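Local coordinates for lumazine protein (Photobacterium kishitanii, PDB 3A35) that binds riboflavin here and probably acts as an antenna protein that shifts the light emitted by bacterial luciferase to shorter wavelength, at residues G4-A9 against I165-G170; I26-D31 against V81-R86; L49-I54 against V59-D64; G96-N101 against G142-I147. All blocks are in the same frame, centred on the assembly; numbering follows the deposited sequence.

Interaction 1 of 4, residues G4-A9 against I165-G170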
# COMPACT_ATOMS: atom_id res chain seq x y z
N GLY A 4 4.35 6.43 -5.69
CA GLY A 4 3.39 6.55 -4.65
C GLY A 4 2.07 7.24 -4.95
O GLY A 4 1.45 7.79 -4.11
N ILE A 5 1.67 7.07 -6.18
CA ILE A 5 0.40 7.46 -6.71
C ILE A 5 -0.26 6.22 -7.26
O ILE A 5 0.20 5.59 -8.23
CB ILE A 5 0.55 8.54 -7.89
CG1 ILE A 5 1.18 9.77 -7.25
CG2 ILE A 5 -0.79 8.88 -8.39
CD1 ILE A 5 1.58 10.82 -8.30
N VAL A 6 -1.29 5.88 -6.51
CA VAL A 6 -2.05 4.64 -6.85
C VAL A 6 -2.81 4.75 -8.12
O VAL A 6 -3.60 5.73 -8.31
CB VAL A 6 -2.96 4.24 -5.62
CG1 VAL A 6 -3.86 3.02 -5.95
CG2 VAL A 6 -2.09 3.97 -4.40
N GLN A 7 -2.65 3.83 -9.00
CA GLN A 7 -3.25 3.88 -10.33
C GLN A 7 -4.54 3.13 -10.42
O GLN A 7 -5.37 3.39 -11.32
CB GLN A 7 -2.32 3.21 -11.32
CG GLN A 7 -1.06 3.98 -11.50
CD GLN A 7 0.05 3.15 -12.15
OE1 GLN A 7 -0.03 1.98 -12.40
NE2 GLN A 7 1.19 3.87 -12.41
N GLY A 8 -4.85 2.23 -9.48
CA GLY A 8 -6.20 1.56 -9.49
C GLY A 8 -6.22 0.60 -8.30
O GLY A 8 -5.25 0.46 -7.57
N ALA A 9 -7.32 -0.09 -8.22
CA ALA A 9 -7.57 -0.96 -7.07
C ALA A 9 -7.73 -2.35 -7.67
O ALA A 9 -8.40 -2.56 -8.68
CB ALA A 9 -8.92 -0.51 -6.45
N ILE A 165 -11.43 7.70 -2.72
CA ILE A 165 -12.14 7.13 -3.89
C ILE A 165 -11.24 6.26 -4.67
O ILE A 165 -11.56 5.09 -4.88
CB ILE A 165 -12.86 8.27 -4.78
CG1 ILE A 165 -14.02 8.89 -3.99
CG2 ILE A 165 -13.31 7.75 -6.20
CD1 ILE A 165 -14.46 10.30 -4.57
N THR A 166 -10.04 6.77 -4.97
CA THR A 166 -9.18 6.15 -5.93
C THR A 166 -8.15 5.16 -5.25
O THR A 166 -7.34 4.48 -5.94
CB THR A 166 -8.44 7.30 -6.72
OG1 THR A 166 -7.50 8.04 -5.95
CG2 THR A 166 -9.49 8.36 -7.16
N THR A 167 -8.22 5.03 -3.93
CA THR A 167 -7.29 4.02 -3.26
C THR A 167 -8.07 3.35 -2.15
O THR A 167 -9.21 3.91 -1.77
CB THR A 167 -6.22 4.74 -2.56
OG1 THR A 167 -6.71 5.43 -1.36
CG2 THR A 167 -5.45 5.72 -3.49
N ASN A 168 -7.52 2.37 -1.48
CA ASN A 168 -8.24 1.75 -0.40
C ASN A 168 -8.19 2.54 0.91
O ASN A 168 -8.64 2.05 1.95
CB ASN A 168 -7.74 0.32 -0.18
CG ASN A 168 -6.29 0.23 0.29
OD1 ASN A 168 -5.66 1.19 0.75
ND2 ASN A 168 -5.78 -0.97 0.22
N LEU A 169 -7.65 3.76 0.87
CA LEU A 169 -7.68 4.63 2.07
C LEU A 169 -9.10 4.79 2.60
O LEU A 169 -9.29 4.92 3.82
CB LEU A 169 -6.94 6.01 1.90
CG LEU A 169 -5.44 5.86 1.75
CD1 LEU A 169 -4.86 7.33 1.56
CD2 LEU A 169 -4.73 5.18 2.94
N GLY A 170 -10.10 4.74 1.72
CA GLY A 170 -11.46 4.94 2.13
C GLY A 170 -12.09 3.67 2.70
O GLY A 170 -13.30 3.68 3.02
O HOH W 1 -4.60 7.63 -6.56
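Val6 and Thr167 form the apolar part of this small contact. Val6 CB lies 3.6 Å from Thr167 CG2, and Val6 CG2 lies 3.9 Å from the same methyl. The two side chains cross at about a right angle, so the threonine methyl rests against the branch point of the valine. With a chi1 of 176° the other valine methyl swings to Thr166. There Val6 CG1 is 3.8 Å from the backbone atom Thr166 O.

No direct hydrogen bond joins the segments, but one water bridges them. It donates to Val6 O at 2.8 Å and lies 3.0 Å from Thr166 OG1. Thr166 is exposed, whereas Thr167 is buried.

Local hydrogen bonds fix the threonine that packs on Val6. Thr167 OG1 accepts from Leu169 N at 2.9 Å with an N-H...O angle of 156°, an ST turn. The same hydroxyl bonds to Leu163 O, which holds its rotation and leaves CG2 turned to Val6.

Backbone and amide bonds set the two segments on their surroundings. Gln7 and Gly8 form a classic beta bulge facing Leu83, and Gln7 OE1 also bonds to Val85 N. On the other side Asn168 N bonds to Asn82 OD1. Val6 and Thr167 both rest on Asn82 and Val143, one from each half of the molecule. This is an interface between two lumazine-binding barrels within one chain, the tandem fold shared with riboflavin synthase.

Interaction 2 of 4, residues I26-D31 against V81-R86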
# COMPACT_ATOMS: atom_id res chain seq x y z
N ILE A 26 -5.37 -11.72 -7.72
CA ILE A 26 -5.99 -10.39 -7.55
C ILE A 26 -6.63 -10.03 -8.87
O ILE A 26 -5.96 -9.92 -9.91
CB ILE A 26 -4.92 -9.35 -7.10
CG1 ILE A 26 -4.23 -9.83 -5.79
CG2 ILE A 26 -5.60 -8.01 -6.88
CD1 ILE A 26 -3.10 -8.88 -5.33
N THR A 27 -7.95 -9.72 -8.88
CA THR A 27 -8.59 -9.17 -10.09
C THR A 27 -8.16 -7.77 -10.32
O THR A 27 -8.25 -6.86 -9.44
CB THR A 27 -10.12 -9.16 -9.85
OG1 THR A 27 -10.55 -10.50 -9.61
CG2 THR A 27 -10.86 -8.59 -11.06
N PHE A 28 -7.65 -7.52 -11.54
CA PHE A 28 -7.14 -6.22 -11.90
C PHE A 28 -8.09 -5.50 -12.83
O PHE A 28 -8.68 -6.15 -13.65
CB PHE A 28 -5.80 -6.30 -12.67
CG PHE A 28 -4.54 -6.36 -11.82
CD1 PHE A 28 -4.53 -6.93 -10.54
CD2 PHE A 28 -3.37 -5.82 -12.32
CE1 PHE A 28 -3.35 -6.90 -9.79
CE2 PHE A 28 -2.14 -5.87 -11.59
CZ PHE A 28 -2.14 -6.41 -10.38
N PRO A 29 -8.13 -4.18 -12.70
CA PRO A 29 -8.90 -3.41 -13.71
C PRO A 29 -8.21 -3.50 -15.05
O PRO A 29 -6.97 -3.66 -15.13
CB PRO A 29 -8.91 -1.97 -13.12
CG PRO A 29 -7.90 -1.90 -12.10
CD PRO A 29 -7.48 -3.33 -11.67
N LYS A 30 -8.98 -3.31 -16.12
CA LYS A 30 -8.43 -3.61 -17.43
C LYS A 30 -7.22 -2.77 -17.82
O LYS A 30 -6.27 -3.36 -18.38
CB LYS A 30 -9.50 -3.45 -18.57
CG LYS A 30 -8.94 -4.16 -19.92
CD LYS A 30 -9.07 -5.69 -19.87
CE LYS A 30 -8.59 -6.42 -21.17
NZ LYS A 30 -8.54 -7.92 -20.96
N ASP A 31 -7.19 -1.48 -17.49
CA ASP A 31 -6.02 -0.64 -17.85
C ASP A 31 -4.75 -1.07 -17.19
O ASP A 31 -3.67 -1.05 -17.73
CB ASP A 31 -6.32 0.88 -17.63
CG ASP A 31 -6.49 1.32 -16.12
OD1 ASP A 31 -7.03 0.52 -15.22
OD2 ASP A 31 -6.13 2.53 -15.84
N VAL A 81 -6.92 -3.86 -2.79
CA VAL A 81 -5.47 -3.55 -2.67
C VAL A 81 -5.13 -2.41 -3.63
O VAL A 81 -5.66 -2.32 -4.73
CB VAL A 81 -4.58 -4.76 -2.92
CG1 VAL A 81 -5.01 -5.91 -1.89
CG2 VAL A 81 -4.72 -5.22 -4.34
N ASN A 82 -4.19 -1.56 -3.25
CA ASN A 82 -3.72 -0.49 -4.17
C ASN A 82 -2.75 -1.06 -5.15
O ASN A 82 -1.86 -1.82 -4.75
CB ASN A 82 -3.06 0.57 -3.31
CG ASN A 82 -4.06 1.28 -2.39
OD1 ASN A 82 -5.27 1.32 -2.73
ND2 ASN A 82 -3.57 1.87 -1.33
N LEU A 83 -2.80 -0.60 -6.39
CA LEU A 83 -1.86 -1.05 -7.47
C LEU A 83 -1.09 0.12 -8.06
O LEU A 83 -1.72 1.16 -8.37
CB LEU A 83 -2.67 -1.71 -8.61
CG LEU A 83 -3.54 -2.90 -8.14
CD1 LEU A 83 -4.42 -3.40 -9.30
CD2 LEU A 83 -2.65 -4.06 -7.54
N GLU A 84 0.20 -0.06 -8.29
CA GLU A 84 0.98 0.97 -9.03
C GLU A 84 2.06 0.25 -9.84
O GLU A 84 2.89 -0.52 -9.32
CB GLU A 84 1.65 1.93 -8.12
CG GLU A 84 2.38 3.07 -8.90
CD GLU A 84 3.14 4.01 -8.05
OE1 GLU A 84 3.19 3.99 -6.82
OE2 GLU A 84 3.92 4.79 -8.74
N VAL A 85 2.00 0.47 -11.16
CA VAL A 85 3.05 -0.05 -12.09
C VAL A 85 4.11 1.03 -12.23
O VAL A 85 3.84 2.20 -12.12
CB VAL A 85 2.37 -0.37 -13.41
CG1 VAL A 85 3.44 -0.87 -14.47
CG2 VAL A 85 1.33 -1.43 -13.19
N ARG A 86 5.33 0.63 -12.37
CA ARG A 86 6.44 1.60 -12.46
C ARG A 86 6.25 2.58 -13.61
O ARG A 86 5.68 2.19 -14.64
CB ARG A 86 7.81 0.97 -12.57
CG ARG A 86 8.12 0.24 -13.75
CD ARG A 86 9.63 -0.16 -13.64
NE ARG A 86 9.54 -1.33 -12.77
CZ ARG A 86 10.01 -1.37 -11.53
NH1 ARG A 86 10.56 -0.30 -10.98
NH2 ARG A 86 9.84 -2.46 -10.81
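Leu83 sets its CD1 methyl over the face of the Phe28 ring, inside the first six-stranded antiparallel barrel. This is a CH-pi contact. Leu83 CD1 is 3.6 Å from the centroid of the Phe28 ring and only 8° off the ring normal. The second methyl meets the far part of the ring, with Leu83 CD2 3.7 Å from Phe28 CE1. Pro29 adds a lighter touch, its CD atom 3.9 Å from Leu83 CD1.

Two residues earlier in each segment, Ile26 meets Val81. The two side chains point toward each other across the barrel interior. Ile26 CG2 also lies in the plane of the Phe28 ring, at its edge, and so links the two pairs.

The segments share no hydrogen bond. The CA atoms of Phe28 and Leu83 are 8.6 Å apart, and side chains fill the span. Strand 8-17 lies between strands 22-27 and 80-84 in the sheet. It bonds to Thr27 through Ile11 and to Val81 through Gly10.

Farther out, Met42 touches both Phe28 and Leu83, while Phe61 packs on Ile26 and Phe28. Pro29 is the N-cap residue of helix 30-34, whose Leu33 and Ile32 cover Phe28 and Leu83 in turn. Val81 places CG2 between its backbone N and carbonyl carbon (chi1 -57°). That methyl meets both branches of the isoleucine: Val81 CG2 is 3.9 Å from Ile26 CG2 and 4.1 Å from Ile26 CD1.

Interaction 3 of 4, residues L49-I54 against V59-D64. With RBF (riboflavin), chain C.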
# COMPACT_ATOMS: atom_id res chain seq x y z
N LEU A 49 6.20 -6.60 -5.38
CA LEU A 49 5.89 -8.03 -5.62
C LEU A 49 6.04 -8.31 -7.09
O LEU A 49 5.88 -7.44 -7.95
CB LEU A 49 4.45 -8.42 -5.18
CG LEU A 49 4.13 -8.17 -3.71
CD1 LEU A 49 2.64 -8.51 -3.45
CD2 LEU A 49 5.01 -9.04 -2.75
N THR A 50 6.31 -9.57 -7.38
CA THR A 50 6.54 -10.03 -8.77
C THR A 50 5.35 -10.83 -9.30
O THR A 50 4.94 -11.79 -8.64
CB THR A 50 7.82 -10.95 -8.73
OG1 THR A 50 8.89 -10.19 -8.16
CG2 THR A 50 8.13 -11.35 -10.24
N VAL A 51 4.87 -10.49 -10.47
CA VAL A 51 3.76 -11.31 -10.99
C VAL A 51 4.23 -12.73 -11.33
O VAL A 51 5.24 -12.84 -12.09
CB VAL A 51 3.18 -10.61 -12.23
CG1 VAL A 51 2.13 -11.48 -12.92
CG2 VAL A 51 2.62 -9.21 -11.93
N VAL A 52 3.49 -13.71 -10.85
CA VAL A 52 3.87 -15.12 -11.11
C VAL A 52 3.01 -15.66 -12.26
O VAL A 52 3.50 -16.57 -12.93
CB VAL A 52 3.55 -15.91 -9.83
CG1 VAL A 52 3.25 -17.41 -10.15
CG2 VAL A 52 4.64 -15.62 -8.78
N ARG A 53 1.78 -15.22 -12.47
CA ARG A 53 0.90 -15.89 -13.46
C ARG A 53 -0.18 -14.86 -13.74
O ARG A 53 -0.55 -14.10 -12.81
CB ARG A 53 0.35 -17.19 -12.94
CG ARG A 53 -0.82 -17.73 -13.65
CD ARG A 53 -1.36 -18.85 -12.91
NE ARG A 53 -2.51 -19.27 -13.65
CZ ARG A 53 -3.63 -19.74 -13.13
NH1 ARG A 53 -3.80 -19.89 -11.81
NH2 ARG A 53 -4.55 -20.15 -14.03
N ILE A 54 -0.74 -14.82 -14.91
CA ILE A 54 -1.97 -14.08 -15.22
C ILE A 54 -2.96 -14.97 -15.93
O ILE A 54 -2.61 -15.67 -16.91
CB ILE A 54 -1.66 -12.91 -16.02
CG1 ILE A 54 -0.69 -11.97 -15.31
CG2 ILE A 54 -2.99 -12.23 -16.35
CD1 ILE A 54 -0.21 -10.81 -16.28
N VAL A 59 -4.40 -11.64 -11.55
CA VAL A 59 -2.96 -11.57 -11.52
C VAL A 59 -2.50 -12.13 -10.22
O VAL A 59 -2.99 -11.79 -9.14
CB VAL A 59 -2.57 -10.07 -11.63
CG1 VAL A 59 -1.04 -9.94 -11.61
CG2 VAL A 59 -3.07 -9.45 -12.96
N TYR A 60 -1.56 -13.07 -10.28
CA TYR A 60 -1.11 -13.80 -9.13
C TYR A 60 0.30 -13.40 -8.62
O TYR A 60 1.23 -13.13 -9.43
CB TYR A 60 -1.03 -15.31 -9.48
CG TYR A 60 -2.44 -15.95 -9.71
CD1 TYR A 60 -3.07 -16.61 -8.65
CD2 TYR A 60 -3.06 -15.91 -10.96
CE1 TYR A 60 -4.36 -17.22 -8.85
CE2 TYR A 60 -4.31 -16.56 -11.15
CZ TYR A 60 -4.82 -17.16 -10.09
OH TYR A 60 -6.12 -17.76 -10.20
N PHE A 61 0.41 -13.39 -7.30
CA PHE A 61 1.67 -13.06 -6.63
C PHE A 61 1.91 -14.05 -5.55
O PHE A 61 1.00 -14.44 -4.83
CB PHE A 61 1.58 -11.62 -5.94
CG PHE A 61 1.28 -10.50 -6.89
CD1 PHE A 61 2.35 -9.82 -7.52
CD2 PHE A 61 -0.02 -10.16 -7.18
CE1 PHE A 61 2.11 -8.81 -8.40
CE2 PHE A 61 -0.27 -9.07 -8.13
CZ PHE A 61 0.79 -8.43 -8.69
N ASP A 62 3.18 -14.43 -5.34
CA ASP A 62 3.55 -15.11 -4.10
C ASP A 62 4.11 -14.19 -3.03
O ASP A 62 5.06 -13.36 -3.41
CB ASP A 62 4.60 -16.19 -4.48
CG ASP A 62 4.04 -17.37 -5.15
OD1 ASP A 62 2.89 -17.78 -4.82
OD2 ASP A 62 4.69 -18.05 -6.01
N ILE A 63 3.59 -14.25 -1.84
CA ILE A 63 4.09 -13.42 -0.77
C ILE A 63 4.88 -14.41 0.09
O ILE A 63 4.33 -15.32 0.68
CB ILE A 63 2.92 -12.79 0.02
CG1 ILE A 63 2.10 -11.84 -0.98
CG2 ILE A 63 3.41 -11.88 1.15
CD1 ILE A 63 0.90 -12.37 -1.43
N ASP A 64 6.19 -14.14 0.17
CA ASP A 64 7.14 -15.06 0.89
C ASP A 64 8.11 -14.16 1.65
O ASP A 64 8.01 -14.01 2.83
CB ASP A 64 7.76 -16.05 -0.07
CG ASP A 64 8.16 -15.52 -1.41
OD1 ASP A 64 8.62 -14.38 -1.65
OD2 ASP A 64 8.15 -16.32 -2.40
N1 RBF C . 8.52 -10.16 -1.70
C2 RBF C . 7.62 -11.15 -1.83
O2 RBF C . 7.09 -11.69 -0.80
N3 RBF C . 7.15 -11.61 -3.05
C4 RBF C . 7.61 -11.04 -4.26
O4 RBF C . 7.16 -11.48 -5.33
C4A RBF C . 8.61 -10.06 -4.10
N5 RBF C . 9.19 -9.53 -5.31
C5A RBF C . 10.17 -8.54 -5.15
C6 RBF C . 10.82 -8.13 -6.32
C7 RBF C . 11.83 -7.15 -6.12
C7M RBF C . 12.58 -6.74 -7.43
C8 RBF C . 12.16 -6.62 -4.91
C8M RBF C . 13.18 -5.56 -4.84
C9 RBF C . 11.47 -7.04 -3.73
C9A RBF C . 10.53 -8.08 -3.85
N10 RBF C . 9.90 -8.62 -2.68
C10 RBF C . 9.01 -9.64 -2.86
C1' RBF C . 10.28 -8.26 -1.38
C2' RBF C . 9.34 -7.33 -0.64
O2' RBF C . 9.13 -6.12 -1.45
C3' RBF C . 9.88 -6.93 0.63
O3' RBF C . 10.11 -8.25 1.37
C4' RBF C . 8.88 -6.20 1.54
O4' RBF C . 8.67 -4.86 1.02
C5' RBF C . 9.39 -6.07 2.98
O5' RBF C . 8.41 -5.50 3.85
O HOH W 2 5.52 -13.30 -6.51
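Arg53 lies alongside Tyr60 in the antiparallel beta hairpin of strands 47-55 and 58-63. CG stands opposite the backbone N (chi1 163°), and the chain stays extended to NE, following the ring outward. Arg53 CB starts 4.1 Å from Tyr60 CD2. CG and CD pass the same ring atom, and NE comes to CE2. Arg53 CZ is 3.8 Å from Tyr60 CE2. At the tip, Arg53 NH1 is 3.4 Å from Tyr60 CZ. The guanidinium is stacked flat on the ring, the planes 14° apart. Tyr60 OH bonds to Lys14 NZ.

The backbones beneath are joined by two bonds. Tyr60 N donates to Arg53 O, and Val52 N donates to Tyr60 O at 2.7 Å, almost straight at 177°. Val51 CG2 touches both Val59 CG1 and Phe61 CE1.

At its other end the hairpin binds riboflavin. Thr50 N donates to flavin O4, and Thr50 OG1 donates to flavin N5 at 2.9 Å. Flavin N3 donates to Asp62 O at 2.7 Å, while Asp62 OD1 makes a salt bridge with Arg23. Leu49 CD2 lies 3.4 Å from flavin N3, and Asp64 N donates to flavin O2 at 2.8 Å.

Interaction 4 of 4, residues G96-N101 against G142-I147. With RBF (riboflavin), chain C.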
# COMPACT_ATOMS: atom_id res chain seq x y z
N GLY A 96 8.58 12.12 -2.41
CA GLY A 96 7.95 11.05 -1.65
C GLY A 96 8.14 9.83 -2.56
O GLY A 96 7.25 9.00 -2.61
N ALA A 97 9.14 9.71 -3.40
CA ALA A 97 9.28 8.45 -4.15
C ALA A 97 9.29 7.25 -3.27
O ALA A 97 9.84 7.28 -2.23
CB ALA A 97 10.51 8.37 -5.07
N LEU A 98 8.68 6.20 -3.76
CA LEU A 98 8.69 4.93 -2.91
C LEU A 98 9.51 3.89 -3.53
O LEU A 98 9.58 3.78 -4.76
CB LEU A 98 7.19 4.41 -2.81
CG LEU A 98 6.23 5.36 -2.12
CD1 LEU A 98 4.82 4.58 -2.11
CD2 LEU A 98 6.63 5.76 -0.79
N THR A 99 10.20 3.11 -2.70
CA THR A 99 10.96 1.98 -3.17
C THR A 99 10.22 0.63 -3.24
O THR A 99 10.62 -0.25 -3.99
CB THR A 99 12.20 1.67 -2.27
OG1 THR A 99 11.83 1.21 -0.98
CG2 THR A 99 13.15 2.85 -2.12
N GLY A 100 9.09 0.59 -2.49
CA GLY A 100 8.38 -0.74 -2.43
C GLY A 100 8.88 -1.61 -1.29
O GLY A 100 8.41 -2.75 -1.13
N ASN A 101 9.84 -1.19 -0.48
CA ASN A 101 10.36 -1.97 0.67
C ASN A 101 9.56 -1.50 1.86
O ASN A 101 9.80 -0.42 2.43
CB ASN A 101 11.86 -1.66 0.96
CG ASN A 101 12.34 -2.44 2.17
OD1 ASN A 101 12.85 -1.85 3.12
ND2 ASN A 101 12.22 -3.68 2.14
N GLY A 142 1.16 2.26 -0.09
CA GLY A 142 1.54 2.68 -1.43
C GLY A 142 1.12 4.09 -1.79
O GLY A 142 1.41 4.55 -2.92
N VAL A 143 0.41 4.80 -0.90
CA VAL A 143 0.11 6.24 -1.15
C VAL A 143 1.16 7.05 -0.40
O VAL A 143 1.36 6.96 0.79
CB VAL A 143 -1.24 6.51 -0.54
CG1 VAL A 143 -1.58 8.04 -0.68
CG2 VAL A 143 -2.36 5.68 -1.22
N SER A 144 1.91 7.78 -1.24
CA SER A 144 2.94 8.70 -0.68
C SER A 144 2.36 10.14 -0.37
O SER A 144 1.67 10.71 -1.24
CB SER A 144 4.13 8.78 -1.62
OG SER A 144 5.10 9.68 -1.00
N HIS A 145 2.55 10.64 0.87
CA HIS A 145 1.99 11.96 1.19
C HIS A 145 2.82 12.45 2.36
O HIS A 145 3.37 11.66 3.16
CB HIS A 145 0.53 11.84 1.62
CG HIS A 145 -0.23 13.12 1.64
ND1 HIS A 145 -0.16 14.01 2.70
CD2 HIS A 145 -1.01 13.68 0.70
CE1 HIS A 145 -0.94 15.05 2.41
NE2 HIS A 145 -1.47 14.87 1.22
N SER A 146 2.89 13.80 2.46
CA SER A 146 3.52 14.41 3.65
C SER A 146 2.82 14.04 4.94
O SER A 146 1.61 13.93 4.95
CB SER A 146 3.47 15.96 3.57
OG SER A 146 2.14 16.41 3.24
N ILE A 147 3.61 13.87 6.01
CA ILE A 147 3.11 13.75 7.40
C ILE A 147 2.61 15.13 7.83
O ILE A 147 3.27 16.18 7.48
CB ILE A 147 4.19 13.22 8.30
CG1 ILE A 147 4.58 11.80 7.78
CG2 ILE A 147 3.75 13.29 9.77
CD1 ILE A 147 5.79 11.24 8.56
N1 RBF C . 8.52 -10.16 -1.70
C2 RBF C . 7.62 -11.15 -1.83
O2 RBF C . 7.09 -11.69 -0.80
N3 RBF C . 7.15 -11.61 -3.05
C4 RBF C . 7.61 -11.04 -4.26
O4 RBF C . 7.16 -11.48 -5.33
C4A RBF C . 8.61 -10.06 -4.10
N5 RBF C . 9.19 -9.53 -5.31
C5A RBF C . 10.17 -8.54 -5.15
C6 RBF C . 10.82 -8.13 -6.32
C7 RBF C . 11.83 -7.15 -6.12
C7M RBF C . 12.58 -6.74 -7.43
C8 RBF C . 12.16 -6.62 -4.91
C8M RBF C . 13.18 -5.56 -4.84
C9 RBF C . 11.47 -7.04 -3.73
C9A RBF C . 10.53 -8.08 -3.85
N10 RBF C . 9.90 -8.62 -2.68
C10 RBF C . 9.01 -9.64 -2.86
C1' RBF C . 10.28 -8.26 -1.38
C2' RBF C . 9.34 -7.33 -0.64
O2' RBF C . 9.13 -6.12 -1.45
C3' RBF C . 9.88 -6.93 0.63
O3' RBF C . 10.11 -8.25 1.37
C4' RBF C . 8.88 -6.20 1.54
O4' RBF C . 8.67 -4.86 1.02
C5' RBF C . 9.39 -6.07 2.98
O5' RBF C . 8.41 -5.50 3.85
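Ser144 and Gly96 make the tight end of this contact. Ser144 OG donates to Gly96 O at 2.8 Å. The hydroxyl lies in the carbonyl plane, on a lone pair, with a C=O...O angle of 112°. A chi1 of -179° carries OG straight across to the loop. The glycine lets the backbone come very near, and Gly96 CA is 3.2 Å from Ser144 OG. Leu98 fills the next place and puts one methyl on Gly142 and the other on Ser144. Leu98 CD1 is 3.5 Å from Gly142 O, and Leu98 CD2 is 4.0 Å from Ser144 CB. All this is largely buried.

Beyond Leu98 the segments part. Thr99 is exposed, and its OG1 accepts a longer bond of 3.2 Å from Asn101 N, an ST turn. Glu181 holds this turn through both Thr99 OG1 and Gly100 N. The turn leads to the ligand, where Gly100 O lies 3.0 Å from the ribityl O4' of riboflavin. Asn101 belongs to the same pocket. On the strand, the CB of His145 points away from the loop. His145 ND1 donates in the ring plane to Ser146 O at 2.9 Å, and the ring meets Tyr159 edge-to-face.

The N-terminal segment ties both sides together, with backbone bonds from Phe2 to Leu98 and from Gly4 to Ser144. Residues 96-101 belong to the long connection between strand 80-84 of the first barrel and strand 104-114 of the second. They pack on the start of strand 143-151, which lies between strands 137-140 and 154-160 of the second barrel.

From the N terminus, interaction 1 opens first and closes last. It joins residues 4-9 of the first barrel to 165-170 of the second and encloses the other three contacts. Interaction 2 spans the interior of the first barrel. Interaction 3, a short hairpin loop, is nested inside it and shares its sheet, strands 22-27 and 58-63 being neighbours. Interaction 4 follows in series and ties the linker between the barrels to the second one. No contacts cross. Interaction 1 touches both interactions 2 and 4. Interactions 3 and 4 do not touch, yet both reach the same riboflavin, one at its ring system and one at its ribityl chain.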